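PDB 4HKJ: CPXV203 protein from Cowpox virus, which probably binds host MHC class I molecules and keeps them from the cell surface, which would blunt antigen presentation to T cells. Local coordinates for residues R6-E11 against C154-L158; K18-Q24 against T80-F86; T33-V37 against T48-G52; S107-D111 against Y136-I141. All blocks are in the same frame, centred on the assembly; numbering follows the deposited sequence.

Interaction 1 (R6-E11 against C154-L158); sequences RCEKME and CERKL
Cys7 and Cys154 are joined by a disulfide, with SG to SG at 2.0 Å. The bridge has a left-handed twist, with chi3 at -98°. The two cysteines reach it differently. Cys154 holds SG opposite its backbone N (chi1 -176°), whereas Cys7 tucks SG between its N and its carbonyl carbon. From the helix of Cys154, Lys157 reaches across. Its chain runs straight to CD and turns about its CG-CD bond (chi3 58°), which brings NZ to Glu11. NZ of Lys157 forms a salt bridge with OE1 of Glu11 at 2.9 Å, on the syn lone pair. The two side chains cross at nearly a right angle. This is a surface contact that ties the N-terminal end of the modelled chain to helix 153-158, which follows strand 141-152. Lys157 NZ also lies close to CB of Cys7. The second carboxylate oxygen, OE2 of Glu11, accepts a weak bond from the backbone N of Glu8, which should help to fix the turn of the carboxylate. Cys154 N gives a weak bond to Glu11 O at 3.4 Å. On the helix, Glu155 and Leu158 pack on the chain of another protein.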
loop_
_atom_site.group_PDB
_atom_site.type_symbol
_atom_site.label_atom_id
_atom_site.label_comp_id
_atom_site.label_asym_id
_atom_site.label_seq_id
_atom_site.Cartn_x
_atom_site.Cartn_y
_atom_site.Cartn_z
ATOM N N ARG D 6 11.702 4.597 -29.826
ATOM C CA ARG D 6 11.485 4.559 -28.385
ATOM C C ARG D 6 11.765 5.911 -27.736
ATOM O O ARG D 6 10.862 6.731 -27.573
ATOM C CB ARG D 6 12.363 3.486 -27.740
ATOM C CG ARG D 6 12.070 2.073 -28.214
ATOM C CD ARG D 6 12.995 1.072 -27.542
ATOM N NE ARG D 6 14.394 1.298 -27.895
ATOM C CZ ARG D 6 15.035 0.647 -28.859
ATOM N NH1 ARG D 6 14.404 -0.277 -29.570
ATOM N NH2 ARG D 6 16.308 0.918 -29.113
ATOM N N CYS D 7 13.022 6.133 -27.368
ATOM C CA CYS D 7 13.415 7.368 -26.700
ATOM C C CYS D 7 14.852 7.757 -27.031
ATOM O O CYS D 7 15.585 6.992 -27.657
ATOM C CB CYS D 7 13.232 7.236 -25.187
ATOM S SG CYS D 7 14.011 5.778 -24.461
ATOM N N GLU D 8 15.248 8.953 -26.603
ATOM C CA GLU D 8 16.566 9.493 -26.924
ATOM C C GLU D 8 17.696 8.739 -26.224
ATOM O O GLU D 8 17.460 7.949 -25.309
ATOM C CB GLU D 8 16.630 10.979 -26.564
ATOM C CG GLU D 8 15.502 11.818 -27.147
ATOM C CD GLU D 8 15.617 12.003 -28.649
ATOM O OE1 GLU D 8 16.718 11.786 -29.197
ATOM O OE2 GLU D 8 14.603 12.367 -29.280
ATOM N N LYS D 9 18.923 8.998 -26.667
ATOM C CA LYS D 9 20.115 8.397 -26.082
ATOM C C LYS D 9 20.309 8.867 -24.646
ATOM O O LYS D 9 20.726 8.101 -23.777
ATOM C CB LYS D 9 21.343 8.769 -26.913
ATOM C CG LYS D 9 22.662 8.240 -26.372
ATOM C CD LYS D 9 23.838 8.876 -27.098
ATOM C CE LYS D 9 23.690 8.750 -28.607
ATOM N NZ LYS D 9 24.752 9.501 -29.333
HETATM N N MSE D 10 20.004 10.139 -24.410
HETATM C CA MSE D 10 20.169 10.754 -23.099
HETATM C C MSE D 10 19.230 10.136 -22.064
HETATM O O MSE D 10 19.594 9.979 -20.898
HETATM C CB MSE D 10 19.931 12.264 -23.197
HETATM C CG MSE D 10 20.070 13.013 -21.881
HETATM SE SE MSE D 10 19.784 14.934 -22.065
HETATM C CE MSE D 10 21.244 15.349 -23.289
ATOM N N GLU D 11 18.025 9.783 -22.503
ATOM C CA GLU D 11 17.012 9.220 -21.614
ATOM C C GLU D 11 17.385 7.820 -21.133
ATOM O O GLU D 11 17.103 7.451 -19.993
ATOM C CB GLU D 11 15.652 9.186 -22.313
ATOM C CG GLU D 11 15.180 10.537 -22.821
ATOM C CD GLU D 11 13.815 10.467 -23.478
ATOM O OE1 GLU D 11 12.906 9.835 -22.900
ATOM O OE2 GLU D 11 13.654 11.040 -24.577
ATOM N N CYS D 154 13.798 6.647 -19.805
ATOM C CA CYS D 154 13.096 5.947 -20.872
ATOM C C CYS D 154 12.051 4.993 -20.304
ATOM O O CYS D 154 10.877 5.054 -20.669
ATOM C CB CYS D 154 14.081 5.181 -21.754
ATOM S SG CYS D 154 13.321 4.362 -23.174
ATOM N N GLU D 155 12.489 4.112 -19.409
ATOM C CA GLU D 155 11.606 3.122 -18.805
ATOM C C GLU D 155 10.545 3.764 -17.914
ATOM O O GLU D 155 9.429 3.257 -17.804
ATOM C CB GLU D 155 12.413 2.093 -18.014
ATOM C CG GLU D 155 13.195 1.121 -18.882
ATOM C CD GLU D 155 14.057 0.178 -18.069
ATOM O OE1 GLU D 155 14.233 0.431 -16.859
ATOM O OE2 GLU D 155 14.557 -0.816 -18.638
ATOM N N ARG D 156 10.901 4.877 -17.281
ATOM C CA ARG D 156 9.962 5.607 -16.436
ATOM C C ARG D 156 8.840 6.195 -17.286
ATOM O O ARG D 156 7.677 6.212 -16.878
ATOM C CB ARG D 156 10.680 6.719 -15.667
ATOM C CG ARG D 156 9.789 7.481 -14.695
ATOM C CD ARG D 156 10.488 8.712 -14.139
ATOM N NE ARG D 156 10.855 9.654 -15.193
ATOM C CZ ARG D 156 10.040 10.583 -15.684
ATOM N NH1 ARG D 156 8.803 10.697 -15.221
ATOM N NH2 ARG D 156 10.462 11.396 -16.643
ATOM N N LYS D 157 9.201 6.671 -18.472
ATOM C CA LYS D 157 8.241 7.247 -19.405
ATOM C C LYS D 157 7.329 6.173 -19.995
ATOM O O LYS D 157 6.177 6.441 -20.331
ATOM C CB LYS D 157 8.975 7.987 -20.527
ATOM C CG LYS D 157 8.068 8.692 -21.523
ATOM C CD LYS D 157 8.874 9.405 -22.598
ATOM C CE LYS D 157 9.776 8.440 -23.348
ATOM N NZ LYS D 157 10.542 9.120 -24.428
ATOM N N LEU D 158 7.851 4.957 -20.114
ATOM C CA LEU D 158 7.106 3.865 -20.733
ATOM C C LEU D 158 6.286 3.052 -19.736
ATOM O O LEU D 158 5.474 2.215 -20.127
ATOM C CB LEU D 158 8.046 2.950 -21.523
ATOM C CG LEU D 158 8.546 3.523 -22.852
ATOM C CD1 LEU D 158 9.405 2.511 -23.595
ATOM C CD2 LEU D 158 7.368 3.964 -23.708
#

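Interaction 2 (K18-Q24 against T80-F86); sequences KIGMCIQ and THSYIEF
Ile19 and Phe86 are bonded both ways through their backbones. Ile19 N reaches Phe86 O at 2.8 Å, with the donor in the carbonyl plane, and Phe86 N reaches Ile19 O at 2.9 Å. Ile23 and Ser82 form a second such pair, with Ile23 N to Ser82 O at 2.8 Å. Between them, Ile84 N is well bonded to Met21 O, but the return bond from Met21 N to Ile84 O is bent and weak. Gly20, Cys22 and Gln24 face Glu85, Tyr83 and His81 as non-hydrogen-bonded pairs. At one end Lys18 NZ makes a long salt bridge to Glu85 OE2 at 3.7 Å, while its CD and CE lie nearer that oxygen. At the other end the Gln24 amide runs alongside the His81 ring, the planes 21° apart, with NE2 3.6 Å from CE1 of His81. Thr80 OG1 lies above one face of this ring, toward its rim, and bonds to an acidic side chain of the chain of another protein. Tyr83 swings its CG opposite the backbone N (chi1 176°), and its ring runs along the neighbouring strand until OH lies 3.5 Å from Gly20 CA. Cys22 is disulfide-bonded to Cys169. On the face that carries Met21 and Phe86, Ile23 CD1 meets Ile84 CD1 at 4.2 Å. Ile23, Ile84 and Phe86 also pack against Tyr53, Val55 and Val57 of the second sheet, respectively. The pairing is an antiparallel beta ladder with one face in the core between two sheets, consistent with the beta-sandwich of the poxvirus T4 family.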
loop_
_atom_site.group_PDB
_atom_site.type_symbol
_atom_site.label_atom_id
_atom_site.label_comp_id
_atom_site.label_asym_id
_atom_site.label_seq_id
_atom_site.Cartn_x
_atom_site.Cartn_y
_atom_site.Cartn_z
ATOM N N LYS D 18 15.237 7.231 -6.117
ATOM C CA LYS D 18 14.397 7.810 -5.079
ATOM C C LYS D 18 14.059 6.771 -4.020
ATOM O O LYS D 18 13.471 5.733 -4.322
ATOM C CB LYS D 18 13.107 8.376 -5.669
ATOM C CG LYS D 18 12.136 8.893 -4.619
ATOM C CD LYS D 18 10.843 9.388 -5.244
ATOM C CE LYS D 18 11.092 10.554 -6.184
ATOM N NZ LYS D 18 9.825 11.051 -6.786
ATOM N N ILE D 19 14.438 7.054 -2.778
ATOM C CA ILE D 19 14.085 6.193 -1.658
ATOM C C ILE D 19 13.140 6.921 -0.710
ATOM O O ILE D 19 13.517 7.912 -0.084
ATOM C CB ILE D 19 15.330 5.732 -0.878
ATOM C CG1 ILE D 19 16.292 4.979 -1.797
ATOM C CG2 ILE D 19 14.923 4.856 0.296
ATOM C CD1 ILE D 19 17.506 4.418 -1.086
ATOM N N GLY D 20 11.909 6.429 -0.613
ATOM C CA GLY D 20 10.932 6.995 0.295
ATOM C C GLY D 20 10.821 6.163 1.558
ATOM O O GLY D 20 10.966 4.943 1.516
HETATM N N MSE D 21 10.571 6.823 2.684
HETATM C CA MSE D 21 10.462 6.130 3.963
HETATM C C MSE D 21 9.504 6.847 4.907
HETATM O O MSE D 21 9.736 7.995 5.286
HETATM C CB MSE D 21 11.840 5.990 4.611
HETATM C CG MSE D 21 11.826 5.284 5.955
HETATM SE SE MSE D 21 13.617 4.954 6.652
HETATM C CE MSE D 21 14.333 3.932 5.153
ATOM N N CYS D 22 8.424 6.165 5.279
ATOM C CA CYS D 22 7.429 6.739 6.177
ATOM C C CYS D 22 7.586 6.182 7.588
ATOM O O CYS D 22 7.515 4.972 7.800
ATOM C CB CYS D 22 6.013 6.471 5.658
ATOM S SG CYS D 22 4.696 7.261 6.621
ATOM N N ILE D 23 7.805 7.074 8.547
ATOM C CA ILE D 23 7.977 6.677 9.938
ATOM C C ILE D 23 6.819 7.190 10.788
ATOM O O ILE D 23 6.540 8.389 10.810
ATOM C CB ILE D 23 9.297 7.220 10.519
ATOM C CG1 ILE D 23 10.442 7.035 9.521
ATOM C CG2 ILE D 23 9.616 6.542 11.840
ATOM C CD1 ILE D 23 11.751 7.646 9.974
ATOM N N GLN D 24 6.145 6.280 11.483
ATOM C CA GLN D 24 5.041 6.658 12.358
ATOM C C GLN D 24 5.453 6.585 13.826
ATOM O O GLN D 24 6.011 5.585 14.277
ATOM C CB GLN D 24 3.813 5.779 12.104
ATOM C CG GLN D 24 2.593 6.159 12.933
ATOM C CD GLN D 24 1.374 5.319 12.607
ATOM O OE1 GLN D 24 1.478 4.114 12.378
ATOM N NE2 GLN D 24 0.208 5.955 12.583
ATOM N N THR D 80 1.946 12.146 14.024
ATOM C CA THR D 80 2.629 10.855 14.092
ATOM C C THR D 80 3.509 10.562 12.875
ATOM O O THR D 80 4.562 9.936 13.000
ATOM C CB THR D 80 1.629 9.693 14.272
ATOM O OG1 THR D 80 0.621 9.764 13.255
ATOM C CG2 THR D 80 0.970 9.760 15.640
ATOM N N HIS D 81 3.077 11.015 11.703
ATOM C CA HIS D 81 3.764 10.675 10.460
ATOM C C HIS D 81 4.957 11.580 10.152
ATOM O O HIS D 81 4.860 12.806 10.223
ATOM C CB HIS D 81 2.781 10.692 9.286
ATOM C CG HIS D 81 1.601 9.791 9.472
ATOM N ND1 HIS D 81 1.669 8.427 9.292
ATOM C CD2 HIS D 81 0.319 10.061 9.818
ATOM C CE1 HIS D 81 0.482 7.894 9.521
ATOM N NE2 HIS D 81 -0.354 8.863 9.841
ATOM N N SER D 82 6.080 10.957 9.803
ATOM C CA SER D 82 7.274 11.677 9.377
ATOM C C SER D 82 7.873 10.999 8.147
ATOM O O SER D 82 8.216 9.817 8.189
ATOM C CB SER D 82 8.304 11.730 10.505
ATOM O OG SER D 82 7.772 12.372 11.648
ATOM N N TYR D 83 7.997 11.751 7.058
ATOM C CA TYR D 83 8.451 11.194 5.786
ATOM C C TYR D 83 9.822 11.725 5.371
ATOM O O TYR D 83 10.119 12.907 5.541
ATOM C CB TYR D 83 7.418 11.477 4.691
ATOM C CG TYR D 83 7.837 11.026 3.310
ATOM C CD1 TYR D 83 7.775 9.690 2.945
ATOM C CD2 TYR D 83 8.285 11.940 2.367
ATOM C CE1 TYR D 83 8.155 9.274 1.683
ATOM C CE2 TYR D 83 8.669 11.534 1.103
ATOM C CZ TYR D 83 8.602 10.200 0.767
ATOM O OH TYR D 83 8.982 9.796 -0.492
ATOM N N ILE D 84 10.654 10.840 4.825
ATOM C CA ILE D 84 11.990 11.211 4.363
ATOM C C ILE D 84 12.216 10.713 2.938
ATOM O O ILE D 84 11.872 9.578 2.609
ATOM C CB ILE D 84 13.087 10.627 5.277
ATOM C CG1 ILE D 84 12.829 11.006 6.738
ATOM C CG2 ILE D 84 14.464 11.103 4.839
ATOM C CD1 ILE D 84 13.874 10.483 7.701
ATOM N N GLU D 85 12.795 11.563 2.093
ATOM C CA GLU D 85 13.044 11.197 0.702
ATOM C C GLU D 85 14.505 11.381 0.304
ATOM O O GLU D 85 14.999 12.505 0.223
ATOM C CB GLU D 85 12.149 12.008 -0.237
ATOM C CG GLU D 85 12.302 11.643 -1.705
ATOM C CD GLU D 85 11.533 12.576 -2.619
ATOM O OE1 GLU D 85 11.850 13.785 -2.639
ATOM O OE2 GLU D 85 10.609 12.105 -3.314
ATOM N N PHE D 86 15.188 10.270 0.051
ATOM C CA PHE D 86 16.562 10.306 -0.431
ATOM C C PHE D 86 16.566 10.273 -1.957
ATOM O O PHE D 86 15.931 9.410 -2.565
ATOM C CB PHE D 86 17.359 9.131 0.136
ATOM C CG PHE D 86 17.402 9.097 1.639
ATOM C CD1 PHE D 86 18.349 9.832 2.334
ATOM C CD2 PHE D 86 16.498 8.330 2.355
ATOM C CE1 PHE D 86 18.392 9.803 3.717
ATOM C CE2 PHE D 86 16.537 8.296 3.738
ATOM C CZ PHE D 86 17.485 9.033 4.418
#

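Interaction 3 (T33-V37 against T48-G52); sequences TDCSV and TEGNG
Ser36 N bonds to Glu49 O at 2.8 Å, nearly straight at 164° and in the carbonyl plane. This bond helps to join the two arms of a beta hairpin, strands 36-38 and 45-50, at one edge of the mixed sheet. Ser36 O, in turn, receives a weak bond from Glu49 N at 3.2 Å. Thr48 OG1 also comes to 2.8 Å from Ser36 O. Gln74 OE1 is within reach of the same hydroxyl, so its proton may go either way. Glu49 bends at chi2 (89°), which turns OE1 toward the opposite arm. Its OE1 then lies 3.3 Å from CB of Ser36. The hydroxyl of Ser36 is taken up by the carbonyl of Thr187, and Phe189 packs beside both Ser36 and Glu49. Cys35 points its sulfur to Cys184, so a disulfide and backbone bonds to Thr185 fasten this arm to the C-terminal part of the chain. Farther along, the backbone of Gly50 takes angles that suit glycine, and Asn51 follows in a left-handed helical conformation. The strand ends there and the chain turns toward strand 53-59. Thr33 and Asn51 meet at this turn, their side chains crossing at a slant. The methyl CG2 of Thr33 sits 3.3 Å from the backbone N of Asn51.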
loop_
_atom_site.group_PDB
_atom_site.type_symbol
_atom_site.label_atom_id
_atom_site.label_comp_id
_atom_site.label_asym_id
_atom_site.label_seq_id
_atom_site.Cartn_x
_atom_site.Cartn_y
_atom_site.Cartn_z
ATOM N N THR D 33 9.327 20.021 11.861
ATOM C CA THR D 33 10.458 20.939 11.948
ATOM C C THR D 33 11.316 20.920 10.688
ATOM O O THR D 33 11.110 20.102 9.790
ATOM C CB THR D 33 11.351 20.617 13.160
ATOM O OG1 THR D 33 12.364 21.622 13.294
ATOM C CG2 THR D 33 12.011 19.258 12.989
ATOM N N ASP D 34 12.279 21.835 10.631
ATOM C CA ASP D 34 13.258 21.856 9.554
ATOM C C ASP D 34 14.166 20.644 9.690
ATOM O O ASP D 34 14.287 20.070 10.772
ATOM C CB ASP D 34 14.095 23.133 9.614
ATOM C CG ASP D 34 13.257 24.387 9.482
ATOM O OD1 ASP D 34 12.113 24.399 9.985
ATOM O OD2 ASP D 34 13.743 25.365 8.874
ATOM N N CYS D 35 14.807 20.256 8.594
ATOM C CA CYS D 35 15.709 19.112 8.621
ATOM C C CYS D 35 17.131 19.488 8.223
ATOM O O CYS D 35 17.346 20.387 7.408
ATOM C CB CYS D 35 15.181 17.981 7.733
ATOM S SG CYS D 35 15.012 18.405 5.987
ATOM N N SER D 36 18.098 18.792 8.810
ATOM C CA SER D 36 19.504 19.017 8.510
ATOM C C SER D 36 20.105 17.782 7.854
ATOM O O SER D 36 19.541 16.694 7.936
ATOM C CB SER D 36 20.269 19.362 9.787
ATOM O OG SER D 36 19.798 20.575 10.349
ATOM N N VAL D 37 21.246 17.956 7.193
ATOM C CA VAL D 37 21.947 16.836 6.572
ATOM C C VAL D 37 23.451 17.096 6.512
ATOM O O VAL D 37 23.893 18.161 6.080
ATOM C CB VAL D 37 21.394 16.515 5.162
ATOM C CG1 VAL D 37 21.380 17.761 4.284
ATOM C CG2 VAL D 37 22.197 15.398 4.509
ATOM N N THR D 48 21.026 12.705 9.065
ATOM C CA THR D 48 19.980 13.720 8.969
ATOM C C THR D 48 19.160 13.868 10.247
ATOM O O THR D 48 18.662 12.888 10.797
ATOM C CB THR D 48 19.041 13.463 7.764
ATOM O OG1 THR D 48 17.975 14.421 7.777
ATOM C CG2 THR D 48 18.461 12.060 7.817
ATOM N N GLU D 49 19.032 15.105 10.718
ATOM C CA GLU D 49 18.226 15.400 11.896
ATOM C C GLU D 49 16.938 16.108 11.489
ATOM O O GLU D 49 16.963 17.037 10.684
ATOM C CB GLU D 49 19.001 16.276 12.884
ATOM C CG GLU D 49 20.316 15.683 13.367
ATOM C CD GLU D 49 21.487 16.038 12.469
ATOM O OE1 GLU D 49 21.261 16.664 11.412
ATOM O OE2 GLU D 49 22.634 15.695 12.825
ATOM N N GLY D 50 15.814 15.667 12.045
ATOM C CA GLY D 50 14.537 16.293 11.754
ATOM C C GLY D 50 13.331 15.419 12.038
ATOM O O GLY D 50 13.402 14.193 11.957
ATOM N N ASN D 51 12.219 16.070 12.374
ATOM C CA ASN D 51 10.945 15.401 12.641
ATOM C C ASN D 51 10.991 14.398 13.792
ATOM O O ASN D 51 10.326 13.364 13.753
ATOM C CB ASN D 51 10.391 14.750 11.368
ATOM C CG ASN D 51 10.134 15.758 10.263
ATOM O OD1 ASN D 51 10.698 16.853 10.262
ATOM N ND2 ASN D 51 9.282 15.392 9.315
ATOM N N GLY D 52 11.775 14.716 14.819
ATOM C CA GLY D 52 11.841 13.892 16.012
ATOM C C GLY D 52 12.785 12.713 15.890
ATOM O O GLY D 52 12.971 11.959 16.845
#

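Interaction 4 (S107-D111 against Y136-I141); sequences SVYCD and YDTSCI
The Asp137 carboxylate has OD2 4.0 Å from SG of Cys110, and OD2 takes a weak bond from the backbone N of Leu117. On one face of its plane, OD1 takes both the hydroxyl and the backbone N of Ser139. Ser139 N lies 3.0 Å from OD1 of Asp137 and 36° out of the plane. The backbone N of Asp118 also bonds to OD1, so several donors should fix the group's rotation. The bond from Ser139 N makes this an Asx turn, which ends strand 131-137. Cys140 lies in the bend that follows. Its SG is bonded to SG of Cys110 at 2.0 Å, with a left-handed twist of -99°. Both cysteines put SG between backbone N and carbonyl carbon. Strands 103-110 and 131-137 are parallel neighbours here, in a sheet otherwise antiparallel. Asp137 N gives Val108 O a weak bond at 3.4 Å. CB of Val108 and CB of Tyr136 approach to 3.9 Å, but the Tyr136 ring leads away. Val108 also reaches across with CG1 to CD1 of Ile141, 3.6 Å away, at about a right angle. Ile141 begins strand 141-152 of the antiparallel sheet, and Ile23 of the adjacent strand packs on both.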
loop_
_atom_site.group_PDB
_atom_site.type_symbol
_atom_site.label_atom_id
_atom_site.label_comp_id
_atom_site.label_asym_id
_atom_site.label_seq_id
_atom_site.Cartn_x
_atom_site.Cartn_y
_atom_site.Cartn_z
ATOM N N SER D 107 19.871 3.506 9.588
ATOM C CA SER D 107 19.582 3.402 11.013
ATOM C C SER D 107 18.737 4.584 11.476
ATOM O O SER D 107 19.138 5.739 11.327
ATOM C CB SER D 107 20.880 3.335 11.818
ATOM O OG SER D 107 21.759 2.358 11.289
ATOM N N VAL D 108 17.567 4.292 12.039
ATOM C CA VAL D 108 16.653 5.341 12.480
ATOM C C VAL D 108 16.560 5.429 14.002
ATOM O O VAL D 108 15.984 4.558 14.654
ATOM C CB VAL D 108 15.242 5.145 11.899
ATOM C CG1 VAL D 108 14.334 6.282 12.338
ATOM C CG2 VAL D 108 15.300 5.063 10.383
ATOM N N TYR D 109 17.130 6.493 14.560
ATOM C CA TYR D 109 17.072 6.737 15.993
ATOM C C TYR D 109 16.085 7.859 16.285
ATOM O O TYR D 109 15.828 8.703 15.427
ATOM C CB TYR D 109 18.454 7.112 16.525
ATOM C CG TYR D 109 19.548 6.152 16.118
ATOM C CD1 TYR D 109 19.833 5.029 16.882
ATOM C CD2 TYR D 109 20.300 6.371 14.970
ATOM C CE1 TYR D 109 20.833 4.148 16.513
ATOM C CE2 TYR D 109 21.300 5.498 14.594
ATOM C CZ TYR D 109 21.562 4.388 15.367
ATOM O OH TYR D 109 22.558 3.519 14.992
ATOM N N CYS D 110 15.535 7.869 17.496
ATOM C CA CYS D 110 14.600 8.917 17.896
ATOM C C CYS D 110 15.251 9.942 18.821
ATOM O O CYS D 110 15.959 9.584 19.762
ATOM C CB CYS D 110 13.349 8.314 18.545
ATOM S SG CYS D 110 13.650 6.898 19.629
ATOM N N ASP D 111 15.003 11.219 18.541
ATOM C CA ASP D 111 15.591 12.316 19.305
ATOM C C ASP D 111 14.591 12.958 20.260
ATOM O O ASP D 111 14.937 13.322 21.383
ATOM C CB ASP D 111 16.147 13.384 18.359
ATOM C CG ASP D 111 17.575 13.103 17.939
ATOM O OD1 ASP D 111 18.040 11.966 18.154
ATOM O OD2 ASP D 111 18.231 14.019 17.397
ATOM N N TYR D 136 15.778 0.185 13.214
ATOM C CA TYR D 136 15.056 1.251 13.904
ATOM C C TYR D 136 14.612 0.895 15.323
ATOM O O TYR D 136 14.358 -0.268 15.639
ATOM C CB TYR D 136 13.857 1.718 13.072
ATOM C CG TYR D 136 12.770 0.679 12.895
ATOM C CD1 TYR D 136 12.874 -0.309 11.922
ATOM C CD2 TYR D 136 11.631 0.696 13.691
ATOM C CE1 TYR D 136 11.880 -1.257 11.756
ATOM C CE2 TYR D 136 10.634 -0.247 13.531
ATOM C CZ TYR D 136 10.761 -1.220 12.564
ATOM O OH TYR D 136 9.768 -2.159 12.404
ATOM N N ASP D 137 14.521 1.918 16.168
ATOM C CA ASP D 137 14.103 1.761 17.556
ATOM C C ASP D 137 12.585 1.623 17.634
ATOM O O ASP D 137 11.853 2.564 17.335
ATOM C CB ASP D 137 14.566 2.968 18.375
ATOM C CG ASP D 137 14.532 2.717 19.870
ATOM O OD1 ASP D 137 13.753 1.852 20.323
ATOM O OD2 ASP D 137 15.287 3.394 20.598
ATOM N N THR D 138 12.121 0.448 18.049
ATOM C CA THR D 138 10.692 0.154 18.078
ATOM C C THR D 138 9.995 0.708 19.320
ATOM O O THR D 138 8.785 0.555 19.478
ATOM C CB THR D 138 10.427 -1.363 17.989
ATOM O OG1 THR D 138 10.883 -2.003 19.186
ATOM C CG2 THR D 138 11.148 -1.962 16.789
ATOM N N SER D 139 10.758 1.351 20.198
ATOM C CA SER D 139 10.186 1.939 21.404
ATOM C C SER D 139 9.483 3.256 21.091
ATOM O O SER D 139 8.521 3.631 21.762
ATOM C CB SER D 139 11.261 2.146 22.474
ATOM O OG SER D 139 12.276 3.026 22.020
ATOM N N CYS D 140 9.966 3.952 20.067
ATOM C CA CYS D 140 9.385 5.232 19.676
ATOM C C CYS D 140 8.823 5.213 18.255
ATOM O O CYS D 140 8.281 6.212 17.785
ATOM C CB CYS D 140 10.412 6.361 19.825
ATOM S SG CYS D 140 11.925 6.159 18.847
ATOM N N ILE D 141 8.943 4.075 17.577
ATOM C CA ILE D 141 8.441 3.950 16.211
ATOM C C ILE D 141 7.369 2.870 16.085
ATOM O O ILE D 141 7.620 1.694 16.354
ATOM C CB ILE D 141 9.582 3.674 15.212
ATOM C CG1 ILE D 141 10.526 4.874 15.152
ATOM C CG2 ILE D 141 9.023 3.369 13.832
ATOM C CD1 ILE D 141 11.722 4.664 14.259
#

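Interaction 1 lies apart, its centre about 28 Å from that of interaction 2 and about 35 and 39 Å from those of interactions 3 and 4. It joins the N-terminal end of the model to helix 153-158, and its segments bracket the others in sequence. Interaction 3 falls between the two strands of interaction 2, and interaction 4 comes later. These three cluster, with centres about 12 to 14 Å apart. Interaction 2 builds the antiparallel sheet, while interaction 3 and the paired strands of interaction 4 belong to the mixed sheet. Ile23 meets Val108 across the interface and Ile141 within its own sheet. Gly52 O and Asp111 N, probably hydrogen-bonded, link interactions 3 and 4.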